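Local coordinates for protein 26S proteasome regulatory subunit rpn10 (Schizosaccharomyces pombe, PDB 2X5N) that protects ubiquitin chains from disassembly by deubiquitinating enzymes as a regulatory subunit of the 26S proteasome, and so promotes protein degradation, at residues 60-65 against 69-74; 6-11 against 91-96; 168-173 against 178-183; 139-144 against 184-189. All blocks are in the same frame, centred on the assembly; numbering follows the deposited sequence.

Interaction 1 (60-65 against 69-74); sequences VLSTLT and GKFLSA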
loop_
_atom_site.group_PDB
_atom_site.type_symbol
_atom_site.label_atom_id
_atom_site.label_comp_id
_atom_site.label_asym_id
_atom_site.label_seq_id
_atom_site.Cartn_x
_atom_site.Cartn_y
_atom_site.Cartn_z
ATOM N N VAL A 60 0.226 -5.768 -11.739
ATOM C CA VAL A 60 -1.150 -5.623 -11.330
ATOM C C VAL A 60 -1.747 -7.032 -11.165
ATOM O O VAL A 60 -1.826 -7.794 -12.124
ATOM C CB VAL A 60 -1.968 -4.787 -12.336
ATOM C CG1 VAL A 60 -3.424 -4.720 -11.887
ATOM C CG2 VAL A 60 -1.363 -3.405 -12.494
ATOM N N LEU A 61 -2.118 -7.379 -9.942
ATOM C CA LEU A 61 -2.712 -8.683 -9.632
ATOM C C LEU A 61 -4.224 -8.702 -9.731
ATOM O O LEU A 61 -4.805 -9.703 -10.117
ATOM C CB LEU A 61 -2.306 -9.122 -8.226
ATOM C CG LEU A 61 -0.822 -9.363 -7.962
ATOM C CD1 LEU A 61 -0.625 -9.976 -6.559
ATOM C CD2 LEU A 61 -0.158 -10.196 -9.056
ATOM N N SER A 62 -4.857 -7.614 -9.322
ATOM C CA SER A 62 -6.297 -7.494 -9.432
ATOM C C SER A 62 -6.645 -6.091 -9.806
ATOM O O SER A 62 -6.146 -5.137 -9.197
ATOM C CB SER A 62 -6.994 -7.812 -8.109
ATOM O OG SER A 62 -8.406 -7.676 -8.260
ATOM N N THR A 63 -7.508 -5.954 -10.806
ATOM C CA THR A 63 -8.076 -4.655 -11.099
ATOM C C THR A 63 -9.075 -4.280 -9.993
ATOM O O THR A 63 -9.332 -5.056 -9.077
ATOM C CB THR A 63 -8.736 -4.623 -12.474
ATOM O OG1 THR A 63 -9.676 -5.691 -12.565
ATOM C CG2 THR A 63 -7.671 -4.758 -13.584
ATOM N N LEU A 64 -9.607 -3.067 -10.071
ATOM C CA LEU A 64 -10.460 -2.529 -9.030
ATOM C C LEU A 64 -11.701 -3.392 -8.837
ATOM O O LEU A 64 -12.383 -3.767 -9.789
ATOM C CB LEU A 64 -10.833 -1.096 -9.386
ATOM C CG LEU A 64 -9.660 -0.111 -9.284
ATOM C CD1 LEU A 64 -9.974 1.185 -10.028
ATOM C CD2 LEU A 64 -9.284 0.225 -7.849
ATOM N N THR A 65 -11.978 -3.706 -7.584
ATOM C CA THR A 65 -13.042 -4.644 -7.246
ATOM C C THR A 65 -13.535 -4.437 -5.819
ATOM O O THR A 65 -12.860 -3.791 -5.022
ATOM C CB THR A 65 -12.515 -6.116 -7.403
ATOM O OG1 THR A 65 -13.584 -7.046 -7.258
ATOM C CG2 THR A 65 -11.421 -6.453 -6.392
ATOM N N GLY A 69 -12.090 -12.061 -2.711
ATOM C CA GLY A 69 -11.660 -13.330 -3.261
ATOM C C GLY A 69 -10.751 -13.162 -4.465
ATOM O O GLY A 69 -9.879 -13.976 -4.707
ATOM N N LYS A 70 -10.934 -12.096 -5.230
ATOM C CA LYS A 70 -10.042 -11.864 -6.352
ATOM C C LYS A 70 -8.621 -11.571 -5.871
ATOM O O LYS A 70 -7.657 -11.978 -6.508
ATOM C CB LYS A 70 -10.565 -10.712 -7.214
ATOM C CG LYS A 70 -11.807 -11.068 -8.025
ATOM C CD LYS A 70 -12.201 -9.955 -8.978
ATOM C CE LYS A 70 -11.018 -9.504 -9.816
ATOM N NZ LYS A 70 -11.456 -8.871 -11.079
ATOM N N PHE A 71 -8.482 -10.858 -4.753
ATOM C CA PHE A 71 -7.154 -10.618 -4.201
ATOM C C PHE A 71 -6.531 -11.934 -3.770
ATOM O O PHE A 71 -5.362 -12.210 -4.050
ATOM C CB PHE A 71 -7.208 -9.694 -2.970
ATOM C CG PHE A 71 -7.302 -8.208 -3.282
ATOM C CD1 PHE A 71 -8.050 -7.717 -4.336
ATOM C CD2 PHE A 71 -6.657 -7.319 -2.464
ATOM C CE1 PHE A 71 -8.119 -6.355 -4.577
ATOM C CE2 PHE A 71 -6.734 -5.965 -2.708
ATOM C CZ PHE A 71 -7.475 -5.485 -3.766
ATOM N N LEU A 72 -7.287 -12.752 -3.034
ATOM C CA LEU A 72 -6.748 -14.003 -2.507
ATOM C C LEU A 72 -6.372 -14.947 -3.643
ATOM O O LEU A 72 -5.328 -15.579 -3.604
ATOM C CB LEU A 72 -7.761 -14.637 -1.557
ATOM C CG LEU A 72 -7.912 -13.932 -0.212
ATOM C CD1 LEU A 72 -9.069 -14.512 0.566
ATOM C CD2 LEU A 72 -6.617 -14.073 0.592
ATOM N N SER A 73 -7.214 -15.066 -4.657
ATOM C CA SER A 73 -6.876 -15.933 -5.782
ATOM C C SER A 73 -5.623 -15.446 -6.507
ATOM O O SER A 73 -4.814 -16.263 -6.926
ATOM C CB SER A 73 -8.015 -16.001 -6.781
ATOM O OG SER A 73 -9.138 -16.616 -6.194
ATOM N N ALA A 74 -5.463 -14.121 -6.648
ATOM C CA ALA A 74 -4.320 -13.586 -7.387
ATOM C C ALA A 74 -3.021 -13.736 -6.601
ATOM O O ALA A 74 -1.942 -13.829 -7.193
ATOM C CB ALA A 74 -4.544 -12.128 -7.778
HETATM O O HOH W 1 -8.159 -8.531 -12.119
HETATM O O HOH W 2 -12.152 -5.975 -11.395
#
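Leu61 and Ala74 pack directly, with Leu61 CB 3.8 Å from Ala74 CB. The Ala74 methyl also rests against Leu61 O, 3.4 Å away, so the helix side lies directly on the strand backbone here. Further along, Ser62 and Thr65 both meet the CD1–CE1 side of the Phe71 ring, obliquely. Ser62 CB is 3.9 Å from Phe71 CD1. Thr65 CG2 is 3.8 Å from Phe71 CE1. Phe36 meets the same ring edge-to-face.

The Lys70 methylenes run past two hydroxyls. CD passes Thr65 OG1; the bend at chi3 (51°) then brings Lys70 CE to 3.5 Å from Ser62 OG. Ser62 OG is anti to its own backbone N (chi1 180°) and donates to Thr63 O at 2.9 Å, in the carbonyl plane on a lone pair. Thr65 OG1 is bound instead to the backbone N of Asp67. A valine in place of Ser62 would probably leave Thr63 O without this donor and disturb the fit against Lys70 and Phe71.

Two waters join the segments at the lysine end. One accepts from Lys70 NZ at 3.0 Å, donates to Leu64 O at 2.7 Å and pairs with Thr63 OG1. A second accepts from Thr63 N and, weakly, from Lys70 NZ. The lysine ammonium thus reaches the strand through solvent.

A classic beta bulge places Leu61 and Ser62 together opposite Leu50 of strand 47-52. The strand is the antiparallel edge strand of the VWA-domain sheet, and the short helix that follows folds back along it, at 160° to the strand direction.

Interaction 2 (6-11 against 91-96); sequences MILIDN and QIAQLA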
loop_
_atom_site.group_PDB
_atom_site.type_symbol
_atom_site.label_atom_id
_atom_site.label_comp_id
_atom_site.label_asym_id
_atom_site.label_seq_id
_atom_site.Cartn_x
_atom_site.Cartn_y
_atom_site.Cartn_z
ATOM N N MET A 6 -5.472 1.627 -4.805
ATOM C CA MET A 6 -4.549 0.574 -5.202
ATOM C C MET A 6 -3.700 0.207 -3.998
ATOM O O MET A 6 -3.023 1.073 -3.433
ATOM C CB MET A 6 -3.645 1.005 -6.354
ATOM C CG MET A 6 -4.357 1.200 -7.694
ATOM S SD MET A 6 -5.174 -0.265 -8.324
ATOM C CE MET A 6 -3.878 -1.380 -8.490
ATOM N N ILE A 7 -3.761 -1.065 -3.616
ATOM C CA ILE A 7 -2.986 -1.609 -2.514
ATOM C C ILE A 7 -1.763 -2.322 -3.096
ATOM O O ILE A 7 -1.895 -3.208 -3.914
ATOM C CB ILE A 7 -3.832 -2.559 -1.614
ATOM C CG1 ILE A 7 -5.061 -1.807 -1.059
ATOM C CG2 ILE A 7 -2.955 -3.063 -0.507
ATOM C CD1 ILE A 7 -6.092 -2.654 -0.371
ATOM N N LEU A 8 -0.584 -1.870 -2.680
ATOM C CA LEU A 8 0.684 -2.328 -3.206
ATOM C C LEU A 8 1.401 -3.133 -2.138
ATOM O O LEU A 8 1.761 -2.598 -1.074
ATOM C CB LEU A 8 1.567 -1.136 -3.589
ATOM C CG LEU A 8 1.344 -0.544 -4.988
ATOM C CD1 LEU A 8 -0.136 -0.221 -5.259
ATOM C CD2 LEU A 8 2.183 0.713 -5.177
ATOM N N ILE A 9 1.609 -4.411 -2.422
ATOM C CA ILE A 9 2.293 -5.307 -1.488
ATOM C C ILE A 9 3.741 -5.487 -1.901
ATOM O O ILE A 9 4.077 -5.524 -3.087
ATOM C CB ILE A 9 1.588 -6.680 -1.333
ATOM C CG1 ILE A 9 1.463 -7.467 -2.651
ATOM C CG2 ILE A 9 0.226 -6.462 -0.672
ATOM C CD1 ILE A 9 1.001 -8.853 -2.422
ATOM N N ASP A 10 4.594 -5.565 -0.894
ATOM C CA ASP A 10 6.000 -5.858 -1.082
ATOM C C ASP A 10 6.163 -7.382 -1.059
ATOM O O ASP A 10 5.940 -8.029 -0.028
ATOM C CB ASP A 10 6.808 -5.148 0.013
ATOM C CG ASP A 10 8.315 -5.222 -0.183
ATOM O OD1 ASP A 10 8.808 -6.130 -0.886
ATOM O OD2 ASP A 10 9.005 -4.355 0.401
ATOM N N ASN A 11 6.502 -7.947 -2.213
ATOM C CA ASN A 11 6.835 -9.379 -2.314
ATOM C C ASN A 11 8.299 -9.573 -2.687
ATOM O O ASN A 11 8.634 -10.520 -3.407
ATOM C CB ASN A 11 5.926 -10.103 -3.307
ATOM C CG ASN A 11 6.093 -9.604 -4.716
ATOM O OD1 ASN A 11 6.318 -8.420 -4.934
ATOM N ND2 ASN A 11 5.941 -10.503 -5.694
ATOM N N GLN A 91 4.225 4.593 -9.677
ATOM C CA GLN A 91 3.897 5.123 -11.004
ATOM C C GLN A 91 2.893 4.236 -11.744
ATOM O O GLN A 91 1.903 4.724 -12.286
ATOM C CB GLN A 91 5.173 5.316 -11.811
ATOM C CG GLN A 91 6.026 6.428 -11.300
ATOM C CD GLN A 91 7.230 6.680 -12.168
ATOM O OE1 GLN A 91 7.696 5.796 -12.887
ATOM N NE2 GLN A 91 7.748 7.906 -12.109
ATOM N N ILE A 92 3.132 2.924 -11.747
ATOM C CA ILE A 92 2.213 1.994 -12.379
ATOM C C ILE A 92 0.840 2.057 -11.703
ATOM O O ILE A 92 -0.199 1.972 -12.358
ATOM C CB ILE A 92 2.793 0.584 -12.372
ATOM C CG1 ILE A 92 4.009 0.500 -13.312
ATOM C CG2 ILE A 92 1.752 -0.451 -12.777
ATOM C CD1 ILE A 92 4.847 -0.754 -13.133
ATOM N N ALA A 93 0.828 2.229 -10.379
ATOM C CA ALA A 93 -0.430 2.353 -9.653
ATOM C C ALA A 93 -1.209 3.561 -10.122
ATOM O O ALA A 93 -2.430 3.519 -10.242
ATOM C CB ALA A 93 -0.163 2.454 -8.159
ATOM N N GLN A 94 -0.523 4.677 -10.359
ATOM C CA GLN A 94 -1.212 5.852 -10.890
ATOM C C GLN A 94 -1.796 5.599 -12.279
ATOM O O GLN A 94 -2.905 6.050 -12.584
ATOM C CB GLN A 94 -0.274 7.040 -10.914
ATOM C CG GLN A 94 -0.020 7.557 -9.504
ATOM C CD GLN A 94 0.932 8.710 -9.508
ATOM O OE1 GLN A 94 0.560 9.843 -9.857
ATOM N NE2 GLN A 94 2.176 8.456 -9.108
ATOM N N LEU A 95 -1.054 4.895 -13.128
ATOM C CA LEU A 95 -1.579 4.513 -14.432
ATOM C C LEU A 95 -2.835 3.630 -14.265
ATOM O O LEU A 95 -3.851 3.846 -14.927
ATOM C CB LEU A 95 -0.481 3.814 -15.249
ATOM C CG LEU A 95 -0.885 3.198 -16.600
ATOM C CD1 LEU A 95 -1.480 4.237 -17.537
ATOM C CD2 LEU A 95 0.310 2.543 -17.241
ATOM N N ALA A 96 -2.784 2.663 -13.356
ATOM C CA ALA A 96 -3.924 1.791 -13.110
ATOM C C ALA A 96 -5.141 2.598 -12.644
ATOM O O ALA A 96 -6.270 2.348 -13.100
ATOM C CB ALA A 96 -3.541 0.733 -12.106
#
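Ala93 packs its methyl against Leu8, with Ala93 CB 3.9 Å from Leu8 CD1. The other branch of Leu8, CD2, lies slightly farther from the same methyl. Met6 comes in beside it: Met6 CB is 4.2 Å from Ala93 CB, and Met6 CG passes 3.9 Å from Ala93 O. The methionine chain is bent at both chi2 (-60°) and chi3 (-60°). This fold of the chain brings its terminal methyl to the next helical turn, where Met6 CE meets Ala96 CB at 4.2 Å. The first shell is wholly apolar on the side-chain side. The axes of the short segments pass 9.5 Å apart, with the alanine methyls filling the helix side.

This is the packing of a doubly wound, Rossmann-like VWA domain. Strand 3-9 is central in the sheet, and helix 86-98 covers one face of it, running nearly antiparallel to the strand at 154°.

The second shell comes from the neighbouring strands. Met51 of strand 47-52 touches both Met6 and Ala93, while Ile109 of strand 106-113 touches both Leu8 and Ala93. Backbone bonds hold the strand in place, from Met6 to Arg108 and Val110 and from Ile7 to Gly49 and Met51. Ile7 faces the other way, onto Ile35 of helix 24-42.

Interaction 3 (168-173 against 178-183); sequences VSIPPS and SDLVNQ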
loop_
_atom_site.group_PDB
_atom_site.type_symbol
_atom_site.label_atom_id
_atom_site.label_comp_id
_atom_site.label_asym_id
_atom_site.label_seq_id
_atom_site.Cartn_x
_atom_site.Cartn_y
_atom_site.Cartn_z
ATOM N N VAL A 168 2.839 5.156 8.392
ATOM C CA VAL A 168 2.621 4.297 9.551
ATOM C C VAL A 168 3.870 3.408 9.620
ATOM O O VAL A 168 4.091 2.549 8.758
ATOM C CB VAL A 168 1.345 3.452 9.409
ATOM C CG1 VAL A 168 1.190 2.463 10.576
ATOM C CG2 VAL A 168 0.116 4.369 9.263
ATOM N N SER A 169 4.675 3.586 10.664
ATOM C CA SER A 169 5.961 2.906 10.783
ATOM C C SER A 169 5.861 1.971 11.969
ATOM O O SER A 169 5.619 2.434 13.078
ATOM C CB SER A 169 7.064 3.939 11.029
ATOM O OG SER A 169 7.134 4.870 9.978
ATOM N N ILE A 170 6.073 0.676 11.744
ATOM C CA ILE A 170 5.854 -0.298 12.802
ATOM C C ILE A 170 7.091 -1.157 12.932
ATOM O O ILE A 170 7.398 -1.912 12.025
ATOM C CB ILE A 170 4.702 -1.235 12.458
ATOM C CG1 ILE A 170 3.409 -0.446 12.220
ATOM C CG2 ILE A 170 4.504 -2.269 13.564
ATOM C CD1 ILE A 170 2.912 0.301 13.423
ATOM N N PRO A 171 7.826 -1.020 14.036
ATOM C CA PRO A 171 8.947 -1.909 14.315
ATOM C C PRO A 171 8.646 -3.363 14.521
ATOM O O PRO A 171 7.493 -3.679 14.810
ATOM C CB PRO A 171 9.742 -1.242 15.446
ATOM C CG PRO A 171 8.957 -0.021 15.829
ATOM C CD PRO A 171 7.631 -0.021 15.097
ATOM N N PRO A 172 9.661 -4.226 14.486
ATOM C CA PRO A 172 9.431 -5.605 14.889
ATOM C C PRO A 172 8.784 -5.776 16.240
ATOM O O PRO A 172 9.180 -5.029 17.102
ATOM C CB PRO A 172 10.777 -6.298 14.662
ATOM C CG PRO A 172 11.517 -5.402 13.709
ATOM C CD PRO A 172 11.034 -4.011 14.007
ATOM N N SER A 173 7.851 -6.686 16.454
ATOM C CA SER A 173 7.316 -6.872 17.785
ATOM C C SER A 173 6.633 -8.208 17.852
ATOM O O SER A 173 6.442 -8.847 16.821
ATOM C CB SER A 173 6.351 -5.747 18.156
ATOM O OG SER A 173 5.014 -6.051 17.818
ATOM N N SER A 178 -1.271 -6.520 11.513
ATOM C CA SER A 178 -2.615 -6.110 11.128
ATOM C C SER A 178 -3.311 -5.383 12.270
ATOM O O SER A 178 -3.975 -4.382 12.057
ATOM C CB SER A 178 -3.436 -7.310 10.657
ATOM O OG SER A 178 -3.525 -8.301 11.667
ATOM N N ASP A 179 -3.148 -5.879 13.490
ATOM C CA ASP A 179 -3.744 -5.234 14.655
ATOM C C ASP A 179 -3.134 -3.857 14.861
ATOM O O ASP A 179 -3.841 -2.894 15.121
ATOM C CB ASP A 179 -3.551 -6.087 15.910
ATOM C CG ASP A 179 -4.343 -7.388 15.857
ATOM O OD1 ASP A 179 -5.430 -7.394 15.255
ATOM O OD2 ASP A 179 -3.875 -8.400 16.402
ATOM N N LEU A 180 -1.817 -3.770 14.779
ATOM C CA LEU A 180 -1.131 -2.493 14.971
ATOM C C LEU A 180 -1.527 -1.460 13.919
ATOM O O LEU A 180 -1.789 -0.310 14.245
ATOM C CB LEU A 180 0.375 -2.723 14.991
ATOM C CG LEU A 180 0.832 -3.514 16.220
ATOM C CD1 LEU A 180 2.246 -4.034 16.019
ATOM C CD2 LEU A 180 0.754 -2.640 17.476
ATOM N N VAL A 181 -1.597 -1.861 12.657
ATOM C CA VAL A 181 -2.043 -0.942 11.617
ATOM C C VAL A 181 -3.535 -0.599 11.790
ATOM O O VAL A 181 -3.974 0.519 11.505
ATOM C CB VAL A 181 -1.742 -1.479 10.207
ATOM C CG1 VAL A 181 -2.213 -0.494 9.164
ATOM C CG2 VAL A 181 -0.239 -1.745 10.039
ATOM N N ASN A 182 -4.326 -1.555 12.239
ATOM C CA ASN A 182 -5.730 -1.272 12.493
ATOM C C ASN A 182 -5.875 -0.197 13.578
ATOM O O ASN A 182 -6.855 0.544 13.570
ATOM C CB ASN A 182 -6.490 -2.544 12.879
ATOM C CG ASN A 182 -7.996 -2.360 12.849
ATOM O OD1 ASN A 182 -8.535 -1.759 11.947
ATOM N ND2 ASN A 182 -8.680 -2.905 13.843
ATOM N N GLN A 183 -4.881 -0.091 14.466
ATOM C CA GLN A 183 -4.864 0.869 15.568
ATOM C C GLN A 183 -4.240 2.207 15.169
ATOM O O GLN A 183 -4.089 3.121 16.000
ATOM C CB GLN A 183 -4.049 0.279 16.740
ATOM C CG GLN A 183 -4.701 -0.949 17.416
ATOM C CD GLN A 183 -3.715 -1.825 18.208
ATOM O OE1 GLN A 183 -2.685 -1.354 18.702
ATOM N NE2 GLN A 183 -4.042 -3.107 18.335
#
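Ile170 and Leu180 form the tighter part of this contact, with Ile170 CG2 3.8 Å from Leu180 CD1. Ile170 has a second conformer, so the details of its contacts are less certain. The two side chains cross at a slant. Ile170 CG2 lies anti to the backbone N and CG1 anti to the carbonyl carbon (chi1 -58°), which splits its branches between two partners. CG2 takes Leu180, while Ile170 CG1 turns to Val181 CG2 at 4.4 Å.

Packing is looser toward the buried end. Val168 CG1 and Val181 CG2 are 4.5 Å apart. Val181 is shared there with Ile141 of the next strand and with Thr31 and Met34 of helix 24-42.

The more open side lies at Ser173, where the chain has left the strand. Its OG passes 3.9 Å from Leu180 CD1, but the polar partner of this hydroxyl is the backbone N of Gln175. Leu180 and Ile170 are themselves partly exposed.

The contact joins edge strand 166-170 to the short helix 177-182 that folds back over it, at 145° to the strand direction. Its side-chain chemistry is almost entirely aliphatic. The methyl and methylene groups of branched aliphatic side chains meet here, which implies hydrophobic packing without directional bonds between the two segments.

Interaction 4 (139-144 against 184-189); sequences DIIHIG and SPIGQG
Segment 184-189 opens with a type I beta turn, closed by Gly187 N to Ser184 O at 3.0 Å, and the turn sets Ile186 against strand 139-143. Ser184 OG accepts from Ile186 N at 3.3 Å, which makes an ST turn.

Ile186 carries the contact with two branches. Its CG2 methyl sits over the flat face of the Asp139 carboxylate, 3.7 Å from Asp139 CG and nearly equidistant from both oxygens. Its other arm reaches Ile141: Ile186 CD1 is 3.8 Å from Ile141 CG1 and 3.9 Å from Ile141 CD1. CG1 stands between the backbone N and the carbonyl carbon (chi1 71°), and the extended chi2 (176°) carries CD1 out to Ile141. His166 of the adjacent strand also touches Ile186. An alanine at Ile186 would probably open a gap beside Ile141 and strip the methyl from that face of the Asp139 carboxylate.

Asp139 is buried, yet its oxygens have partners. OD2 forms a salt bridge with Arg108, and OD1 is hydrogen-bonded to His166. The aliphatic cover over this carboxylate probably strengthens its pull on the arginine by limiting access of water. The contact thus joins a charged pair to a hydrophobic patch under the loop after helix 177-182.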
loop_
_atom_site.group_PDB
_atom_site.type_symbol
_atom_site.label_atom_id
_atom_site.label_comp_id
_atom_site.label_asym_id
_atom_site.label_seq_id
_atom_site.Cartn_x
_atom_site.Cartn_y
_atom_site.Cartn_z
ATOM N N ASP A 139 -0.788 6.387 1.486
ATOM C CA ASP A 139 -0.402 5.900 2.797
ATOM C C ASP A 139 0.700 4.872 2.613
ATOM O O ASP A 139 0.647 4.040 1.714
ATOM C CB ASP A 139 -1.585 5.254 3.507
ATOM C CG ASP A 139 -2.743 6.178 3.617
ATOM O OD1 ASP A 139 -2.529 7.335 4.037
ATOM O OD2 ASP A 139 -3.865 5.747 3.284
ATOM N N ILE A 140 1.695 4.936 3.479
ATOM C CA ILE A 140 2.774 3.956 3.462
ATOM C C ILE A 140 2.837 3.260 4.802
ATOM O O ILE A 140 2.839 3.908 5.839
ATOM C CB ILE A 140 4.125 4.609 3.180
ATOM C CG1 ILE A 140 4.135 5.205 1.765
ATOM C CG2 ILE A 140 5.248 3.617 3.351
ATOM C CD1 ILE A 140 5.377 6.015 1.445
ATOM N N ILE A 141 2.884 1.933 4.760
ATOM C CA ILE A 141 3.081 1.089 5.948
ATOM C C ILE A 141 4.525 0.618 5.844
ATOM O O ILE A 141 4.861 -0.159 4.961
ATOM C CB ILE A 141 2.122 -0.097 5.958
ATOM C CG1 ILE A 141 0.672 0.408 6.033
ATOM C CG2 ILE A 141 2.450 -1.015 7.133
ATOM C CD1 ILE A 141 -0.383 -0.599 5.576
ATOM N N HIS A 142 5.373 1.134 6.732
ATOM C CA HIS A 142 6.803 0.894 6.687
ATOM C C HIS A 142 7.181 -0.067 7.814
ATOM O O HIS A 142 6.907 0.214 8.990
ATOM C CB HIS A 142 7.529 2.230 6.842
ATOM C CG HIS A 142 8.983 2.169 6.494
ATOM N ND1 HIS A 142 9.884 3.114 6.926
ATOM C CD2 HIS A 142 9.687 1.300 5.726
ATOM C CE1 HIS A 142 11.086 2.823 6.456
ATOM N NE2 HIS A 142 10.992 1.724 5.724
ATOM N N ILE A 143 7.792 -1.189 7.445
ATOM C CA ILE A 143 8.224 -2.202 8.404
ATOM C C ILE A 143 9.672 -2.596 8.128
ATOM O O ILE A 143 10.206 -2.315 7.053
ATOM C CB ILE A 143 7.303 -3.457 8.345
ATOM C CG1 ILE A 143 7.476 -4.232 7.054
ATOM C CG2 ILE A 143 5.869 -3.044 8.646
ATOM C CD1 ILE A 143 6.672 -5.504 7.026
ATOM N N GLY A 144 10.286 -3.250 9.101
ATOM C CA GLY A 144 11.608 -3.820 8.919
ATOM C C GLY A 144 12.699 -2.972 9.508
ATOM O O GLY A 144 12.661 -2.624 10.691
ATOM N N SER A 184 -3.847 2.311 13.907
ATOM C CA SER A 184 -3.219 3.521 13.368
ATOM C C SER A 184 -4.252 4.414 12.713
ATOM O O SER A 184 -5.408 4.025 12.572
ATOM C CB SER A 184 -2.149 3.154 12.333
ATOM O OG SER A 184 -2.702 2.854 11.050
ATOM N N PRO A 185 -3.826 5.595 12.235
ATOM C CA PRO A 185 -4.751 6.453 11.497
ATOM C C PRO A 185 -5.474 5.892 10.295
ATOM O O PRO A 185 -6.512 6.387 9.878
ATOM C CB PRO A 185 -3.978 7.767 11.257
ATOM C CG PRO A 185 -2.892 7.755 12.265
ATOM C CD PRO A 185 -2.539 6.274 12.463
ATOM N N ILE A 186 -4.849 4.885 9.693
ATOM C CA ILE A 186 -5.429 4.276 8.507
ATOM C C ILE A 186 -6.226 3.018 8.801
ATOM O O ILE A 186 -6.691 2.358 7.894
ATOM C CB ILE A 186 -4.369 4.022 7.401
ATOM C CG1 ILE A 186 -3.408 2.890 7.765
ATOM C CG2 ILE A 186 -3.596 5.308 7.124
ATOM C CD1 ILE A 186 -2.399 2.549 6.666
ATOM N N GLY A 187 -6.411 2.702 10.078
ATOM C CA GLY A 187 -7.173 1.537 10.447
ATOM C C GLY A 187 -8.677 1.719 10.304
ATOM O O GLY A 187 -9.178 2.749 9.884
ATOM N N GLN A 188 -9.415 0.687 10.678
ATOM C CA GLN A 188 -10.851 0.679 10.447
ATOM C C GLN A 188 -11.624 1.613 11.361
ATOM O O GLN A 188 -12.628 2.182 10.944
ATOM C CB GLN A 188 -11.390 -0.733 10.590
ATOM C CG GLN A 188 -10.877 -1.665 9.515
ATOM C CD GLN A 188 -11.346 -3.087 9.713
ATOM O OE1 GLN A 188 -10.725 -3.865 10.441
ATOM N NE2 GLN A 188 -12.452 -3.435 9.069
ATOM N N GLY A 189 -11.165 1.771 12.595
ATOM C CA GLY A 189 -11.921 2.514 13.591
ATOM C C GLY A 189 -13.083 1.656 14.066
ATOM O O GLY A 189 -13.006 0.407 14.046
#

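From the N terminus, strand 3-9 comes first and meets helix 86-98 some 80 residues later, so interaction 2 closes a long loop. Interaction 1 closes a short strand-to-helix return within that loop, and the two touch where Phe71 meets Ile7 and Leu64 meets Met6. Nesting recurs in the second half of the chain. Interaction 4 spans from strand 136-143 to the loop after helix 177-182, and interaction 3 closes inside that span. The latter pair lie side by side, since strands 136-143 and 166-170 are neighbours. No loops cross. All four reach the same sheet: interaction 1 at one edge, interaction 2 near the middle, interactions 3 and 4 toward the other edge.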